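Local coordinates for protein uncharacterized esterase YxiM (Bacillus subtilis, PDB 2O14) that is an uncharacterised member of the GDSL family, probably an ester hydrolase, whose N-terminal galactose-binding-like beta domain carries a manganese ion, at residues S64-F69 and T146-K151; L70-K75 and V136-A141; V93-T98 and I112-D117; A104-F109 and Q131-V136. All coordinates share one frame; numbering follows the deposited sequence.

Interaction 1 (S64-F69 and T146-K151). With MN (manganese (II) ion), chain B.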
loop_
_atom_site.group_PDB
_atom_site.type_symbol
_atom_site.label_atom_id
_atom_site.label_comp_id
_atom_site.label_asym_id
_atom_site.label_seq_id
_atom_site.Cartn_x
_atom_site.Cartn_y
_atom_site.Cartn_z
ATOM N N SER A 64 0.692 -3.126 -24.812
ATOM C CA SER A 64 0.075 -4.041 -25.767
ATOM C C SER A 64 0.500 -5.493 -25.523
ATOM O O SER A 64 -0.111 -6.422 -26.046
ATOM C CB SER A 64 0.462 -3.647 -27.193
ATOM O OG SER A 64 1.834 -3.934 -27.416
ATOM N N ASP A 65 1.563 -5.688 -24.751
ATOM C CA ASP A 65 2.030 -7.042 -24.466
ATOM C C ASP A 65 2.646 -7.138 -23.075
ATOM O O ASP A 65 2.897 -6.118 -22.431
ATOM C CB ASP A 65 3.036 -7.499 -25.531
ATOM C CG ASP A 65 4.214 -6.547 -25.686
ATOM O OD1 ASP A 65 4.303 -5.553 -24.935
ATOM O OD2 ASP A 65 5.064 -6.795 -26.565
ATOM N N ALA A 66 2.893 -8.362 -22.614
ATOM C CA ALA A 66 3.457 -8.559 -21.286
ATOM C C ALA A 66 3.954 -9.977 -21.067
ATOM O O ALA A 66 3.885 -10.816 -21.957
ATOM C CB ALA A 66 2.401 -8.225 -20.232
ATOM N N VAL A 67 4.482 -10.217 -19.871
ATOM C CA VAL A 67 4.938 -11.542 -19.474
ATOM C C VAL A 67 4.073 -11.878 -18.273
ATOM O O VAL A 67 3.671 -10.982 -17.523
ATOM C CB VAL A 67 6.421 -11.564 -19.021
ATOM C CG1 VAL A 67 7.347 -11.497 -20.234
ATOM C CG2 VAL A 67 6.689 -10.412 -18.074
ATOM N N GLU A 68 3.763 -13.156 -18.102
ATOM C CA GLU A 68 2.955 -13.588 -16.971
ATOM C C GLU A 68 3.781 -14.454 -16.025
ATOM O O GLU A 68 4.489 -15.363 -16.461
ATOM C CB GLU A 68 1.750 -14.390 -17.450
ATOM C CG GLU A 68 0.836 -14.806 -16.324
ATOM C CD GLU A 68 -0.382 -15.548 -16.810
ATOM O OE1 GLU A 68 -0.644 -15.527 -18.033
ATOM O OE2 GLU A 68 -1.082 -16.143 -15.964
ATOM N N PHE A 69 3.707 -14.157 -14.736
ATOM C CA PHE A 69 4.436 -14.943 -13.751
ATOM C C PHE A 69 3.551 -16.128 -13.378
ATOM O O PHE A 69 2.506 -15.956 -12.743
ATOM C CB PHE A 69 4.737 -14.090 -12.523
ATOM C CG PHE A 69 5.731 -12.990 -12.781
ATOM C CD1 PHE A 69 7.059 -13.128 -12.394
ATOM C CD2 PHE A 69 5.338 -11.814 -13.420
ATOM C CE1 PHE A 69 7.986 -12.108 -12.636
ATOM C CE2 PHE A 69 6.257 -10.789 -13.665
ATOM C CZ PHE A 69 7.579 -10.938 -13.272
ATOM N N THR A 146 0.595 -10.273 -14.423
ATOM C CA THR A 146 1.334 -9.846 -15.601
ATOM C C THR A 146 2.106 -8.542 -15.463
ATOM O O THR A 146 1.743 -7.669 -14.672
ATOM C CB THR A 146 0.370 -9.673 -16.769
ATOM O OG1 THR A 146 -0.563 -8.637 -16.445
ATOM C CG2 THR A 146 -0.398 -10.960 -17.025
ATOM N N LEU A 147 3.154 -8.407 -16.270
ATOM C CA LEU A 147 3.997 -7.216 -16.252
ATOM C C LEU A 147 4.245 -6.725 -17.684
ATOM O O LEU A 147 4.754 -7.474 -18.513
ATOM C CB LEU A 147 5.330 -7.547 -15.561
ATOM C CG LEU A 147 6.344 -6.400 -15.462
ATOM C CD1 LEU A 147 5.763 -5.257 -14.646
ATOM C CD2 LEU A 147 7.635 -6.901 -14.839
ATOM N N SER A 148 3.886 -5.475 -17.978
ATOM C CA SER A 148 4.087 -4.919 -19.318
ATOM C C SER A 148 5.357 -4.098 -19.447
ATOM O O SER A 148 6.001 -4.113 -20.489
ATOM C CB SER A 148 2.902 -4.031 -19.736
ATOM O OG SER A 148 1.802 -4.795 -20.193
ATOM N N ALA A 149 5.721 -3.363 -18.404
ATOM C CA ALA A 149 6.924 -2.547 -18.496
ATOM C C ALA A 149 7.493 -2.129 -17.157
ATOM O O ALA A 149 6.814 -2.176 -16.139
ATOM C CB ALA A 149 6.638 -1.302 -19.332
ATOM N N LEU A 150 8.754 -1.714 -17.178
ATOM C CA LEU A 150 9.426 -1.230 -15.986
ATOM C C LEU A 150 10.308 -0.054 -16.361
ATOM O O LEU A 150 10.941 -0.056 -17.421
ATOM C CB LEU A 150 10.320 -2.303 -15.365
ATOM C CG LEU A 150 9.727 -3.453 -14.560
ATOM C CD1 LEU A 150 10.874 -4.294 -13.986
ATOM C CD2 LEU A 150 8.858 -2.906 -13.436
ATOM N N LYS A 151 10.324 0.955 -15.499
ATOM C CA LYS A 151 11.175 2.119 -15.676
ATOM C C LYS A 151 11.913 2.219 -14.352
ATOM O O LYS A 151 11.301 2.444 -13.303
ATOM C CB LYS A 151 10.360 3.391 -15.916
ATOM C CG LYS A 151 9.933 3.602 -17.358
ATOM C CD LYS A 151 9.357 4.999 -17.538
ATOM C CE LYS A 151 9.075 5.305 -18.999
ATOM N NZ LYS A 151 8.610 6.715 -19.174
HETATM MN MN MN B . 6.197 -4.786 -26.027
HETATM O O HOH W 1 8.012 -6.149 -25.444
HETATM O O HOH W 2 4.790 -3.357 -26.830
#

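Interaction 2 (L70-K75 and V136-A141). With SO4 (sulfate ion), chain C.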
loop_
_atom_site.group_PDB
_atom_site.type_symbol
_atom_site.label_atom_id
_atom_site.label_comp_id
_atom_site.label_asym_id
_atom_site.label_seq_id
_atom_site.Cartn_x
_atom_site.Cartn_y
_atom_site.Cartn_z
ATOM N N LEU A 70 3.971 -17.322 -13.790
ATOM C CA LEU A 70 3.230 -18.550 -13.522
ATOM C C LEU A 70 3.491 -19.067 -12.107
ATOM O O LEU A 70 2.664 -19.764 -11.520
ATOM C CB LEU A 70 3.601 -19.613 -14.556
ATOM C CG LEU A 70 3.318 -19.207 -16.004
ATOM C CD1 LEU A 70 3.703 -20.344 -16.944
ATOM C CD2 LEU A 70 1.849 -18.860 -16.159
ATOM N N ALA A 71 4.659 -18.736 -11.577
ATOM C CA ALA A 71 5.026 -19.099 -10.221
ATOM C C ALA A 71 5.143 -17.740 -9.545
ATOM O O ALA A 71 5.646 -16.792 -10.147
ATOM C CB ALA A 71 6.360 -19.824 -10.209
ATOM N N TYR A 72 4.653 -17.621 -8.316
ATOM C CA TYR A 72 4.726 -16.345 -7.617
ATOM C C TYR A 72 4.902 -16.507 -6.112
ATOM O O TYR A 72 5.201 -17.597 -5.631
ATOM C CB TYR A 72 3.478 -15.506 -7.922
ATOM C CG TYR A 72 2.195 -16.273 -7.753
ATOM C CD1 TYR A 72 1.688 -17.054 -8.787
ATOM C CD2 TYR A 72 1.525 -16.272 -6.537
ATOM C CE1 TYR A 72 0.543 -17.821 -8.607
ATOM C CE2 TYR A 72 0.387 -17.033 -6.345
ATOM C CZ TYR A 72 -0.097 -17.805 -7.381
ATOM O OH TYR A 72 -1.209 -18.581 -7.170
ATOM N N GLY A 73 4.699 -15.414 -5.379
ATOM C CA GLY A 73 4.883 -15.417 -3.936
ATOM C C GLY A 73 6.118 -14.569 -3.660
ATOM O O GLY A 73 7.079 -14.618 -4.431
ATOM N N THR A 74 6.111 -13.802 -2.574
ATOM C CA THR A 74 7.235 -12.920 -2.257
ATOM C C THR A 74 8.615 -13.576 -2.180
ATOM O O THR A 74 9.629 -12.908 -2.362
ATOM C CB THR A 74 6.982 -12.143 -0.937
ATOM O OG1 THR A 74 6.942 -13.057 0.167
ATOM C CG2 THR A 74 5.653 -11.383 -1.015
ATOM N N LYS A 75 8.660 -14.877 -1.911
ATOM C CA LYS A 75 9.937 -15.586 -1.818
ATOM C C LYS A 75 10.242 -16.398 -3.071
ATOM O O LYS A 75 11.254 -17.088 -3.145
ATOM C CB LYS A 75 9.936 -16.516 -0.603
ATOM C CG LYS A 75 10.588 -15.923 0.638
ATOM C CD LYS A 75 10.005 -14.577 1.015
ATOM C CE LYS A 75 10.687 -14.039 2.257
ATOM N NZ LYS A 75 10.130 -12.747 2.692
ATOM N N VAL A 136 5.529 -9.982 -10.140
ATOM C CA VAL A 136 4.169 -9.525 -9.900
ATOM C C VAL A 136 3.617 -10.749 -9.199
ATOM O O VAL A 136 3.868 -11.873 -9.633
ATOM C CB VAL A 136 3.424 -9.253 -11.220
ATOM C CG1 VAL A 136 1.991 -8.804 -10.939
ATOM C CG2 VAL A 136 4.165 -8.178 -12.001
ATOM N N THR A 137 2.877 -10.549 -8.119
ATOM C CA THR A 137 2.403 -11.694 -7.365
ATOM C C THR A 137 0.992 -11.607 -6.810
ATOM O O THR A 137 0.285 -10.602 -6.949
ATOM C CB THR A 137 3.366 -11.978 -6.192
ATOM O OG1 THR A 137 3.019 -13.214 -5.556
ATOM C CG2 THR A 137 3.293 -10.846 -5.182
ATOM N N GLU A 138 0.617 -12.680 -6.132
ATOM C CA GLU A 138 -0.699 -12.818 -5.556
ATOM C C GLU A 138 -1.294 -11.615 -4.878
ATOM O O GLU A 138 -0.781 -11.078 -3.889
ATOM C CB GLU A 138 -0.749 -13.999 -4.593
ATOM C CG GLU A 138 -2.090 -14.709 -4.613
ATOM C CD GLU A 138 -2.090 -15.981 -3.794
ATOM O OE1 GLU A 138 -2.030 -15.884 -2.551
ATOM O OE2 GLU A 138 -2.137 -17.078 -4.395
ATOM N N GLY A 139 -2.389 -11.200 -5.491
ATOM C CA GLY A 139 -3.215 -10.131 -5.014
ATOM C C GLY A 139 -4.422 -11.042 -4.941
ATOM O O GLY A 139 -4.686 -11.646 -3.904
ATOM N N LYS A 140 -5.113 -11.206 -6.064
ATOM C CA LYS A 140 -6.267 -12.092 -6.101
ATOM C C LYS A 140 -5.846 -13.443 -6.677
ATOM O O LYS A 140 -5.469 -13.546 -7.844
ATOM C CB LYS A 140 -7.388 -11.493 -6.950
ATOM C CG LYS A 140 -8.666 -12.313 -6.939
ATOM C CD LYS A 140 -9.767 -11.628 -7.730
ATOM C CE LYS A 140 -11.045 -12.447 -7.735
ATOM N NZ LYS A 140 -11.589 -12.635 -6.360
ATOM N N ALA A 141 -5.901 -14.475 -5.844
ATOM C CA ALA A 141 -5.532 -15.813 -6.269
ATOM C C ALA A 141 -6.423 -16.260 -7.422
ATOM O O ALA A 141 -7.634 -16.047 -7.401
ATOM C CB ALA A 141 -5.657 -16.788 -5.101
HETATM S S SO4 C . -11.819 -8.778 -5.260
HETATM O O1 SO4 C . -10.704 -8.507 -6.189
HETATM O O2 SO4 C . -12.559 -9.979 -5.700
HETATM O O3 SO4 C . -12.725 -7.610 -5.251
HETATM O O4 SO4 C . -11.299 -9.012 -3.900
HETATM O O HOH W 3 -3.531 -17.837 -7.328
#

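Interaction 3 (V93-T98 and I112-D117)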
loop_
_atom_site.group_PDB
_atom_site.type_symbol
_atom_site.label_atom_id
_atom_site.label_comp_id
_atom_site.label_asym_id
_atom_site.label_seq_id
_atom_site.Cartn_x
_atom_site.Cartn_y
_atom_site.Cartn_z
ATOM N N VAL A 93 6.163 0.839 -12.174
ATOM C CA VAL A 93 5.636 -0.440 -12.633
ATOM C C VAL A 93 4.407 -0.275 -13.513
ATOM O O VAL A 93 3.516 0.511 -13.199
ATOM C CB VAL A 93 5.228 -1.340 -11.443
ATOM C CG1 VAL A 93 4.705 -2.679 -11.954
ATOM C CG2 VAL A 93 6.402 -1.538 -10.511
ATOM N N THR A 94 4.368 -1.027 -14.609
ATOM C CA THR A 94 3.232 -1.005 -15.525
ATOM C C THR A 94 2.852 -2.461 -15.770
ATOM O O THR A 94 3.591 -3.198 -16.419
ATOM C CB THR A 94 3.591 -0.365 -16.882
ATOM O OG1 THR A 94 4.138 0.943 -16.672
ATOM C CG2 THR A 94 2.341 -0.252 -17.752
ATOM N N LEU A 95 1.699 -2.869 -15.251
ATOM C CA LEU A 95 1.237 -4.243 -15.396
ATOM C C LEU A 95 0.572 -4.533 -16.736
ATOM O O LEU A 95 0.346 -3.634 -17.545
ATOM C CB LEU A 95 0.243 -4.583 -14.273
ATOM C CG LEU A 95 0.656 -4.345 -12.817
ATOM C CD1 LEU A 95 -0.445 -4.840 -11.878
ATOM C CD2 LEU A 95 1.970 -5.072 -12.537
ATOM N N GLY A 96 0.261 -5.807 -16.957
ATOM C CA GLY A 96 -0.424 -6.221 -18.170
ATOM C C GLY A 96 -1.895 -6.301 -17.806
ATOM O O GLY A 96 -2.363 -5.512 -16.981
ATOM N N ASN A 97 -2.635 -7.234 -18.396
ATOM C CA ASN A 97 -4.052 -7.362 -18.058
ATOM C C ASN A 97 -4.103 -7.797 -16.603
ATOM O O ASN A 97 -3.509 -8.809 -16.222
ATOM C CB ASN A 97 -4.729 -8.376 -18.978
ATOM C CG ASN A 97 -4.806 -7.883 -20.407
ATOM O OD1 ASN A 97 -5.292 -8.584 -21.292
ATOM N ND2 ASN A 97 -4.327 -6.660 -20.638
ATOM N N THR A 98 -4.816 -7.024 -15.794
ATOM C CA THR A 98 -4.866 -7.269 -14.362
ATOM C C THR A 98 -6.227 -7.165 -13.688
ATOM O O THR A 98 -6.992 -6.249 -13.962
ATOM C CB THR A 98 -3.928 -6.267 -13.644
ATOM O OG1 THR A 98 -2.586 -6.449 -14.116
ATOM C CG2 THR A 98 -3.981 -6.453 -12.126
ATOM N N ILE A 112 0.818 -2.813 -3.012
ATOM C CA ILE A 112 -0.306 -3.681 -2.688
ATOM C C ILE A 112 -1.576 -3.517 -3.518
ATOM O O ILE A 112 -2.113 -2.417 -3.655
ATOM C CB ILE A 112 -0.709 -3.543 -1.190
ATOM C CG1 ILE A 112 0.472 -3.901 -0.280
ATOM C CG2 ILE A 112 -1.904 -4.441 -0.892
ATOM C CD1 ILE A 112 0.974 -5.342 -0.428
ATOM N N ASN A 113 -2.049 -4.635 -4.058
ATOM C CA ASN A 113 -3.285 -4.697 -4.830
ATOM C C ASN A 113 -3.564 -3.643 -5.896
ATOM O O ASN A 113 -4.550 -2.909 -5.802
ATOM C CB ASN A 113 -4.484 -4.747 -3.870
ATOM C CG ASN A 113 -4.531 -6.032 -3.057
ATOM O OD1 ASN A 113 -5.064 -6.052 -1.951
ATOM N ND2 ASN A 113 -3.987 -7.114 -3.611
HETATM N N MSE A 114 -2.711 -3.574 -6.911
HETATM C CA MSE A 114 -2.937 -2.656 -8.019
HETATM C C MSE A 114 -4.044 -3.351 -8.824
HETATM O O MSE A 114 -4.114 -4.582 -8.839
HETATM C CB MSE A 114 -1.669 -2.525 -8.871
HETATM C CG MSE A 114 -0.482 -1.886 -8.164
HETATM SE SE MSE A 114 1.164 -2.132 -9.191
HETATM C CE MSE A 114 1.192 -4.064 -9.098
ATOM N N THR A 115 -4.912 -2.588 -9.481
ATOM C CA THR A 115 -5.989 -3.205 -10.258
ATOM C C THR A 115 -6.139 -2.594 -11.646
ATOM O O THR A 115 -5.674 -1.481 -11.897
ATOM C CB THR A 115 -7.357 -3.093 -9.530
ATOM O OG1 THR A 115 -7.774 -1.722 -9.496
ATOM C CG2 THR A 115 -7.256 -3.624 -8.097
ATOM N N GLY A 116 -6.784 -3.333 -12.546
ATOM C CA GLY A 116 -6.991 -2.836 -13.893
ATOM C C GLY A 116 -5.830 -3.079 -14.841
ATOM O O GLY A 116 -4.662 -3.000 -14.442
ATOM N N ASP A 117 -6.156 -3.381 -16.097
ATOM C CA ASP A 117 -5.146 -3.622 -17.122
ATOM C C ASP A 117 -4.236 -2.404 -17.233
ATOM O O ASP A 117 -4.711 -1.269 -17.224
ATOM C CB ASP A 117 -5.799 -3.848 -18.490
ATOM C CG ASP A 117 -6.724 -5.041 -18.516
ATOM O OD1 ASP A 117 -6.725 -5.822 -17.540
ATOM O OD2 ASP A 117 -7.444 -5.202 -19.526
#

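Interaction 4 (A104-F109 and Q131-V136)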
loop_
_atom_site.group_PDB
_atom_site.type_symbol
_atom_site.label_atom_id
_atom_site.label_comp_id
_atom_site.label_asym_id
_atom_site.label_seq_id
_atom_site.Cartn_x
_atom_site.Cartn_y
_atom_site.Cartn_z
ATOM N N ALA A 104 6.311 -7.503 -5.820
ATOM C CA ALA A 104 7.270 -7.919 -4.798
ATOM C C ALA A 104 8.689 -7.702 -5.321
ATOM O O ALA A 104 8.951 -7.843 -6.511
ATOM C CB ALA A 104 7.063 -9.394 -4.451
ATOM N N ALA A 105 9.606 -7.358 -4.427
ATOM C CA ALA A 105 10.988 -7.139 -4.821
ATOM C C ALA A 105 11.841 -7.317 -3.583
ATOM O O ALA A 105 11.467 -6.875 -2.501
ATOM C CB ALA A 105 11.159 -5.743 -5.389
ATOM N N GLU A 106 12.979 -7.983 -3.744
ATOM C CA GLU A 106 13.882 -8.236 -2.631
ATOM C C GLU A 106 13.220 -9.071 -1.533
ATOM O O GLU A 106 13.489 -8.877 -0.347
ATOM C CB GLU A 106 14.386 -6.914 -2.051
ATOM C CG GLU A 106 15.086 -6.029 -3.077
ATOM C CD GLU A 106 16.156 -6.777 -3.866
ATOM O OE1 GLU A 106 15.892 -7.134 -5.037
ATOM O OE2 GLU A 106 17.256 -7.018 -3.310
ATOM N N GLY A 107 12.341 -9.986 -1.940
ATOM C CA GLY A 107 11.672 -10.866 -0.995
ATOM C C GLY A 107 10.474 -10.356 -0.211
ATOM O O GLY A 107 9.971 -11.071 0.661
ATOM N N VAL A 108 10.001 -9.149 -0.505
ATOM C CA VAL A 108 8.850 -8.598 0.216
ATOM C C VAL A 108 7.925 -7.769 -0.672
ATOM O O VAL A 108 8.310 -7.354 -1.767
ATOM C CB VAL A 108 9.293 -7.695 1.395
ATOM C CG1 VAL A 108 10.133 -8.494 2.379
ATOM C CG2 VAL A 108 10.079 -6.501 0.877
ATOM N N PHE A 109 6.705 -7.532 -0.198
ATOM C CA PHE A 109 5.753 -6.725 -0.951
ATOM C C PHE A 109 6.270 -5.295 -1.088
ATOM O O PHE A 109 6.890 -4.763 -0.162
ATOM C CB PHE A 109 4.402 -6.685 -0.236
ATOM C CG PHE A 109 3.596 -7.940 -0.386
ATOM C CD1 PHE A 109 3.250 -8.412 -1.648
ATOM C CD2 PHE A 109 3.134 -8.623 0.731
ATOM C CE1 PHE A 109 2.450 -9.546 -1.800
ATOM C CE2 PHE A 109 2.332 -9.761 0.594
ATOM C CZ PHE A 109 1.987 -10.221 -0.677
ATOM N N GLN A 131 21.836 -6.003 -7.325
ATOM C CA GLN A 131 20.858 -6.597 -8.236
ATOM C C GLN A 131 19.429 -6.490 -7.708
ATOM O O GLN A 131 19.178 -6.702 -6.519
ATOM C CB GLN A 131 21.203 -8.072 -8.476
ATOM C CG GLN A 131 20.357 -8.753 -9.534
ATOM C CD GLN A 131 20.709 -10.223 -9.695
ATOM O OE1 GLN A 131 20.372 -11.047 -8.850
ATOM N NE2 GLN A 131 21.399 -10.552 -10.780
ATOM N N LEU A 132 18.498 -6.162 -8.602
ATOM C CA LEU A 132 17.084 -6.032 -8.245
ATOM C C LEU A 132 16.334 -7.269 -8.739
ATOM O O LEU A 132 16.487 -7.666 -9.895
ATOM C CB LEU A 132 16.491 -4.779 -8.900
ATOM C CG LEU A 132 14.978 -4.570 -8.766
ATOM C CD1 LEU A 132 14.610 -4.301 -7.313
ATOM C CD2 LEU A 132 14.547 -3.407 -9.644
ATOM N N ASN A 133 15.534 -7.879 -7.866
ATOM C CA ASN A 133 14.768 -9.070 -8.230
ATOM C C ASN A 133 13.303 -8.790 -7.935
ATOM O O ASN A 133 12.891 -8.690 -6.774
ATOM C CB ASN A 133 15.266 -10.284 -7.443
ATOM C CG ASN A 133 16.789 -10.353 -7.397
ATOM O OD1 ASN A 133 17.421 -9.697 -6.574
ATOM N ND2 ASN A 133 17.381 -11.126 -8.301
ATOM N N LEU A 134 12.524 -8.674 -9.004
ATOM C CA LEU A 134 11.113 -8.328 -8.903
ATOM C C LEU A 134 10.160 -9.300 -9.596
ATOM O O LEU A 134 10.537 -10.006 -10.531
ATOM C CB LEU A 134 10.939 -6.911 -9.479
ATOM C CG LEU A 134 9.576 -6.236 -9.648
ATOM C CD1 LEU A 134 9.782 -4.740 -9.851
ATOM C CD2 LEU A 134 8.833 -6.843 -10.835
ATOM N N LEU A 135 8.924 -9.351 -9.108
ATOM C CA LEU A 135 7.896 -10.190 -9.715
ATOM C C LEU A 135 6.543 -9.584 -9.384
ATOM O O LEU A 135 6.430 -8.746 -8.483
ATOM C CB LEU A 135 7.945 -11.636 -9.195
ATOM C CG LEU A 135 7.425 -11.971 -7.787
ATOM C CD1 LEU A 135 6.924 -13.408 -7.765
ATOM C CD2 LEU A 135 8.518 -11.764 -6.740
ATOM N N VAL A 136 5.529 -9.982 -10.140
ATOM C CA VAL A 136 4.169 -9.525 -9.900
ATOM C C VAL A 136 3.617 -10.749 -9.199
ATOM O O VAL A 136 3.868 -11.873 -9.633
ATOM C CB VAL A 136 3.424 -9.253 -11.220
ATOM C CG1 VAL A 136 1.991 -8.804 -10.939
ATOM C CG2 VAL A 136 4.165 -8.178 -12.001
HETATM O O HOH W 4 11.719 -10.578 -4.857
#

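Interaction 1 (S64-F69 and T146-K151)
Ser148 OG gives its proton to the carbonyl O of Asp65 at 2.8 Å, approaching from above the carbonyl plane, 41° out of it. The hydroxyl reaches this place because OG stands anti to the carbonyl carbon of its own residue (chi1 -80°). Ser148 OG lies 3.5 Å from Ala66 CB, and Leu95 O is close enough for only a weak second share of the proton. An alanine here would probably leave Asp65 O without this donor and the two strands without their side-chain tie at this end. In Asp65, chi1 of 55° sets CG between the backbone N and the carbonyl carbon, and both carboxylate oxygens grip the manganese ion, Asp65 OD1 at 2.3 Å and Asp65 OD2 at 2.4 Å. Two waters, Asp19 and Ser24 O complete the site.

Beyond this point the strands pair in antiparallel fashion. Val67 N bonds to Leu147 O, and Leu147 N returns the bond to Val67 O at 2.9 Å. Val67 and Leu147 lie side by side on one face, with Val67 CG2 4.0 Å from Leu147 CB, while the Phe69 ring brings its edge, CE2, within 3.9 Å of Leu147 CB. On the other face Glu68 CB meets Thr146 CG2, and Thr146 OG1 bonds to Asn97 O. Ser148 and Ala149 together face Thr94, a classic beta bulge. Strand 65-69 runs between strands 52-56 and 146-156, while Phe69 and Leu147 reach across to strand 131-138 of the opposing sheet.

Interaction 2 (L70-K75 and V136-A141)
The Tyr72 ring meets segment 136-141 along one edge, where Thr137 OG1 and Glu138 OE2 both lie near the ring plane. CD2 of Tyr72 is 3.5 Å from Thr137 OG1, and CE2 of Tyr72 is 3.2 Å from Glu138 OE2. The carboxylate of Glu138 is turned 55° from the ring, and Glu138 CB packs 3.7 Å from Tyr72 CE2. A T-shaped pairing with Phe145 gives the tyrosine an aromatic neighbour as well.

Thr137 OG1 holds the loop backbone. Standing anti to its own backbone N (chi1 -172°), it accepts a hydrogen bond from Gly73 N at 2.8 Å, bent to 136° at the hydrogen. The same oxygen lies 3.3 Å from Tyr72 CB, and the two side chains cross at about a right angle. Gly73 adopts backbone angles at which a CB would press against the carbonyl O of Tyr72, which accounts for glycine at this point of the loop. Farther out, Lys140 NZ bonds to a sulfate, probably from the crystallisation liquor, which Arg100 NE also holds.

Segment 70-75 is the loop that leaves strand 65-69 of one sheet and leads to strand 80-83 of the other. It lies against the end of strand 131-138, with Phe109 of strand 108-115 touching both Thr74 and Thr137, while Lys75 reaches beyond the sandwich in a salt bridge to Glu222 on helix 220-225.

Interaction 3 (V93-T98 and I112-D117)
A bend at the third torsion of Met114 (chi3 -63°), modelled as selenomethionine, swings CE against Leu95, whose CG sits beside its own backbone N. This is packing between the two sheets of a beta sandwich of the galactose-binding-like kind, strand 87-95 lying in one and strand 108-115 in the other. CE of Met114 is 3.3 Å from Leu95 CD1, tighter than two carbons usually come, and 3.7 Å from Leu95 CD2.

Beyond the strands, the two loops are tied by Asp117. OD1 of Asp117 accepts a hydrogen bond from Thr98 N at 2.9 Å, met on the anti side and 27° out of the carboxylate plane. OD2 bonds to Ser58 OG. The amide of Asn97 stacks on the carboxylate, their planes only 20° apart. Gly116 N makes a weak bond to Thr98 O at 3.2 Å; at the backbone angles of Gly116 a CB would press on the carbonyl O of Thr115, which calls for glycine.

Tyr177 touches Met114 and Thr115 from outside the sandwich; the side chain of Ser171, the probable nucleophile, is about 11 Å from that of Thr115. Back in the loops, Asp117 CA makes a CA-H...O contact of 3.4 Å with Gly96 O.

Interaction 4 (A104-F109 and Q131-V136)
Glu106 and Asn133 set their side chains at about a right angle, with carboxylate and amide planes 25° apart, where a tight hairpin meets strand 131-138. The hairpin, closed by a type I' turn from Ala105 to Val108, joins strands 100-105 and 108-115. Bent at its second torsion (chi2 -50°), the Glu106 chain folds back, and OE1 accepts a hydrogen bond from Asn133 N at 2.9 Å, nearly along its C-O axis. An alanine in place of Glu106 would probably leave Asn133 N without this acceptor and open a gap beside Leu132 at the turn.

The amide of Asn133 turns elsewhere: ND2 bonds to Gln131 OE1 at 3.0 Å and to Asn81 OD1.

Along the strands, Ala104 pairs with Leu135 through two backbone bonds. Its CB meets Leu135 CD2 at 3.6 Å on one face of the sheet. On the other face Ala105 CB packs against Leu134 CB at 4.3 Å and against Leu132 CD1, a cluster that Ile125 of strand 120-127 joins from the opposite sheet. The turn is pinned once more by Glu106 N, bonded to Asn133 O at 3.1 Å, and a water that donates to Asn133 O accepts from Gly107 N at 3.0 Å.

Overall arrangement
All four contacts belong to the N-terminal beta sandwich, their centres 9 to 16 Å apart. Interaction 1 lies in the mixed sheet and interaction 4 in the antiparallel sheet. Interaction 3 joins the two, and interaction 2 lays the loop after strand 65-69 against strand 131-138, which interaction 4 also uses; Val136 is common to both. Along the chain, the segments of interactions 2, 3 and 4 all fall between those of interaction 1, and those of 3 and 4 alternate. Strands distant in sequence are thus interleaved. Val136 packs on both Leu147 and Leu95, linking the apolar parts of the contacts in the sandwich interior, with manganese bound at the margin of interaction 1.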